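Local coordinates for protein putative hydroxymethylglutaryl-CoA synthase (Streptococcus mutans, PDB 3SQZ) that binds coenzyme A and probably acts as a hydroxymethylglutaryl-CoA synthase, an acyltransferase with the thiolase fold, at residues 39-47 with 91-101. Numbering follows the deposited sequence. Where two conformers were deposited one is given.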
loop_
_atom_site.group_PDB
_atom_site.type_symbol
_atom_site.label_atom_id
_atom_site.label_comp_id
_atom_site.label_asym_id
_atom_site.label_seq_id
_atom_site.Cartn_x
_atom_site.Cartn_y
_atom_site.Cartn_z
ATOM N N ILE A 39 1.298 6.557 -14.151
ATOM C CA ILE A 39 0.281 5.641 -13.678
ATOM C C ILE A 39 -0.976 5.789 -14.524
ATOM O O ILE A 39 -1.622 6.846 -14.547
ATOM C CB ILE A 39 -0.044 5.888 -12.190
ATOM C CG1 ILE A 39 1.218 5.728 -11.325
ATOM C CG2 ILE A 39 -1.151 4.948 -11.720
ATOM C CD1 ILE A 39 1.051 6.208 -9.893
ATOM N N ASP A 40 -1.312 4.714 -15.227
ATOM C CA ASP A 40 -2.462 4.686 -16.115
ATOM C C ASP A 40 -3.720 4.208 -15.399
ATOM O O ASP A 40 -4.809 4.720 -15.652
ATOM C CB ASP A 40 -2.160 3.762 -17.292
ATOM C CG ASP A 40 -3.251 3.757 -18.330
ATOM O OD1 ASP A 40 -3.599 4.842 -18.848
ATOM O OD2 ASP A 40 -3.756 2.661 -18.638
ATOM N N LYS A 41 -3.559 3.199 -14.546
ATOM C CA LYS A 41 -4.667 2.621 -13.794
ATOM C C LYS A 41 -4.173 2.208 -12.419
ATOM O O LYS A 41 -3.004 1.834 -12.265
ATOM C CB LYS A 41 -5.284 1.424 -14.533
ATOM C CG LYS A 41 -6.040 1.845 -15.802
ATOM C CD LYS A 41 -6.746 0.693 -16.505
ATOM C CE LYS A 41 -5.748 -0.237 -17.182
ATOM N NZ LYS A 41 -6.410 -1.173 -18.155
ATOM N N ILE A 42 -5.065 2.290 -11.431
ATOM C CA ILE A 42 -4.806 1.848 -10.067
ATOM C C ILE A 42 -5.904 0.884 -9.639
ATOM O O ILE A 42 -7.089 1.213 -9.735
ATOM C CB ILE A 42 -4.772 3.027 -9.063
ATOM C CG1 ILE A 42 -3.764 4.097 -9.487
ATOM C CG2 ILE A 42 -4.467 2.522 -7.668
ATOM C CD1 ILE A 42 -3.854 5.389 -8.689
ATOM N N GLY A 43 -5.504 -0.305 -9.194
ATOM C CA GLY A 43 -6.430 -1.277 -8.648
ATOM C C GLY A 43 -6.165 -1.460 -7.169
ATOM O O GLY A 43 -5.039 -1.247 -6.699
ATOM N N PHE A 44 -7.198 -1.845 -6.429
ATOM C CA PHE A 44 -7.040 -2.127 -5.015
ATOM C C PHE A 44 -7.894 -3.305 -4.608
ATOM O O PHE A 44 -9.064 -3.385 -4.978
ATOM C CB PHE A 44 -7.426 -0.924 -4.144
ATOM C CG PHE A 44 -7.307 -1.202 -2.673
ATOM C CD1 PHE A 44 -6.057 -1.404 -2.103
ATOM C CD2 PHE A 44 -8.432 -1.303 -1.866
ATOM C CE1 PHE A 44 -5.930 -1.687 -0.756
ATOM C CE2 PHE A 44 -8.306 -1.583 -0.517
ATOM C CZ PHE A 44 -7.057 -1.777 0.039
ATOM N N THR A 45 -7.318 -4.210 -3.834
ATOM C CA THR A 45 -8.032 -5.341 -3.235
ATOM C C THR A 45 -7.672 -5.406 -1.751
ATOM O O THR A 45 -6.500 -5.271 -1.412
ATOM C CB THR A 45 -7.652 -6.697 -3.926
ATOM O OG1 THR A 45 -8.085 -6.685 -5.294
ATOM C CG2 THR A 45 -8.277 -7.904 -3.216
ATOM N N SER A 46 -8.649 -5.651 -0.892
ATOM C CA SER A 46 -8.360 -5.982 0.490
ATOM C C SER A 46 -8.955 -7.349 0.795
ATOM O O SER A 46 -9.484 -8.010 -0.095
ATOM C CB SER A 46 -8.856 -4.890 1.435
ATOM O OG SER A 46 -8.359 -5.087 2.744
ATOM N N SER A 47 -8.827 -7.785 2.043
ATOM C CA SER A 47 -9.404 -9.049 2.461
ATOM C C SER A 47 -10.909 -8.895 2.701
ATOM O O SER A 47 -11.470 -7.794 2.592
ATOM C CB SER A 47 -8.699 -9.549 3.715
ATOM O OG SER A 47 -8.709 -8.538 4.698
ATOM N N GLY A 91 -5.468 -10.218 -7.085
ATOM C CA GLY A 91 -6.781 -9.596 -7.060
ATOM C C GLY A 91 -6.722 -8.132 -7.459
ATOM O O GLY A 91 -7.554 -7.653 -8.234
ATOM N N SER A 92 -5.734 -7.406 -6.944
ATOM C CA SER A 92 -5.658 -5.979 -7.239
ATOM C C SER A 92 -5.374 -5.742 -8.723
ATOM O O SER A 92 -5.904 -4.811 -9.319
ATOM C CB SER A 92 -4.645 -5.268 -6.326
ATOM O OG SER A 92 -3.300 -5.662 -6.560
ATOM N N ALA A 93 -4.558 -6.598 -9.327
ATOM C CA ALA A 93 -4.285 -6.484 -10.752
ATOM C C ALA A 93 -5.507 -6.889 -11.585
ATOM O O ALA A 93 -5.791 -6.303 -12.631
ATOM C CB ALA A 93 -3.092 -7.333 -11.119
ATOM N N ASN A 94 -6.229 -7.899 -11.117
ATOM C CA ASN A 94 -7.412 -8.367 -11.821
ATOM C C ASN A 94 -8.466 -7.265 -11.936
ATOM O O ASN A 94 -9.263 -7.261 -12.867
ATOM C CB ASN A 94 -7.972 -9.584 -11.092
ATOM C CG ASN A 94 -9.098 -10.248 -11.837
ATOM O OD1 ASN A 94 -8.930 -10.731 -12.955
ATOM N ND2 ASN A 94 -10.254 -10.295 -11.209
ATOM N N GLU A 95 -8.444 -6.322 -10.991
ATOM C CA GLU A 95 -9.346 -5.175 -11.004
ATOM C C GLU A 95 -9.157 -4.291 -12.237
ATOM O O GLU A 95 -10.103 -3.626 -12.662
ATOM C CB GLU A 95 -9.132 -4.316 -9.748
ATOM C CG GLU A 95 -9.583 -4.932 -8.433
ATOM C CD GLU A 95 -11.074 -4.753 -8.177
ATOM O OE1 GLU A 95 -11.566 -3.606 -8.218
ATOM O OE2 GLU A 95 -11.754 -5.761 -7.912
ATOM N N ILE A 96 -7.944 -4.252 -12.791
ATOM C CA ILE A 96 -7.618 -3.245 -13.799
ATOM C C ILE A 96 -7.096 -3.752 -15.146
ATOM O O ILE A 96 -7.147 -3.021 -16.124
ATOM C CB ILE A 96 -6.613 -2.194 -13.253
ATOM C CG1 ILE A 96 -5.351 -2.870 -12.704
ATOM C CG2 ILE A 96 -7.283 -1.330 -12.193
ATOM C CD1 ILE A 96 -4.170 -1.924 -12.508
ATOM N N LEU A 97 -6.589 -4.979 -15.218
ATOM C CA LEU A 97 -5.908 -5.395 -16.451
ATOM C C LEU A 97 -6.849 -5.855 -17.549
ATOM O O LEU A 97 -7.785 -6.609 -17.308
ATOM C CB LEU A 97 -4.903 -6.510 -16.192
ATOM C CG LEU A 97 -3.726 -6.156 -15.287
ATOM C CD1 LEU A 97 -2.732 -7.303 -15.262
ATOM C CD2 LEU A 97 -3.056 -4.840 -15.684
ATOM N N THR A 98 -6.566 -5.416 -18.767
ATOM C CA THR A 98 -7.258 -5.896 -19.950
ATOM C C THR A 98 -6.404 -6.929 -20.679
ATOM O O THR A 98 -5.232 -7.122 -20.362
ATOM C CB THR A 98 -7.496 -4.753 -20.929
ATOM O OG1 THR A 98 -6.225 -4.227 -21.333
ATOM C CG2 THR A 98 -8.356 -3.663 -20.298
ATOM N N ALA A 99 -6.989 -7.581 -21.675
ATOM C CA ALA A 99 -6.229 -8.504 -22.509
ATOM C C ALA A 99 -5.056 -7.799 -23.175
ATOM O O ALA A 99 -3.962 -8.355 -23.278
ATOM C CB ALA A 99 -7.131 -9.136 -23.554
ATOM N N GLU A 100 -5.273 -6.569 -23.618
ATOM C CA GLU A 100 -4.200 -5.810 -24.247
ATOM C C GLU A 100 -3.072 -5.532 -23.247
ATOM O O GLU A 100 -1.886 -5.640 -23.586
ATOM C CB GLU A 100 -4.747 -4.507 -24.818
ATOM C CG GLU A 100 -3.720 -3.639 -25.515
ATOM C CD GLU A 100 -4.297 -2.286 -25.885
ATOM O OE1 GLU A 100 -4.859 -2.167 -26.994
ATOM O OE2 GLU A 100 -4.215 -1.354 -25.052
ATOM N N ASP A 101 -3.426 -5.183 -22.012
ATOM C CA ASP A 101 -2.398 -4.973 -20.996
ATOM C C ASP A 101 -1.552 -6.232 -20.842
ATOM O O ASP A 101 -0.326 -6.163 -20.742
ATOM C CB ASP A 101 -3.005 -4.654 -19.625
ATOM C CG ASP A 101 -3.665 -3.291 -19.554
ATOM O OD1 ASP A 101 -3.212 -2.350 -20.236
ATOM O OD2 ASP A 101 -4.635 -3.167 -18.773
HETATM O O HOH W 1 -4.078 0.231 -20.244
HETATM O O HOH W 2 -9.788 -1.566 -7.735
#
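Lys41 NZ meets Asp101 OD2 in a salt bridge of 2.7 Å. Lysine and aspartate reach toward each other from their two segments, and OD2 offers its syn lone pair. The same oxygen takes Thr98 N, which stands 36° out of the carboxylate plane. In return Asp101 N donates to Thr98 OG1 at 3.0 Å, which makes a capping box at the start of helix 99-104. The lysine chain bends at its third torsion (chi3 -72°), and this brings NZ to Ile96 O as well, 2.8 Å away. That carbonyl is met almost head-on, at a C=O...N angle of 162°. Two protein bonds thus hold the ammonium, and water 1 adds a weak one while bridging Asp40 OD2 and Asp101 OD1. Arg166 pairs with Asp101 OD1, so the carboxylate is probably kept ionised.

Strand 37-45 lies in the central part of the mixed sheet of the thiolase fold. Residues 91-101, the end of helix 85-94 and the turn into the next helix, cover one face of it; helix 315-326 packs against Ile42 and Phe44 on the other.

Ile96 lays CG2 over the strand backbone, 3.5 Å from Ile42 O. Gly43 lets the helix end come close: its CA is 3.6 Å from Ser92 O. Water 2 links Phe44 N to Glu95 OE1, which also accepts from Gln363.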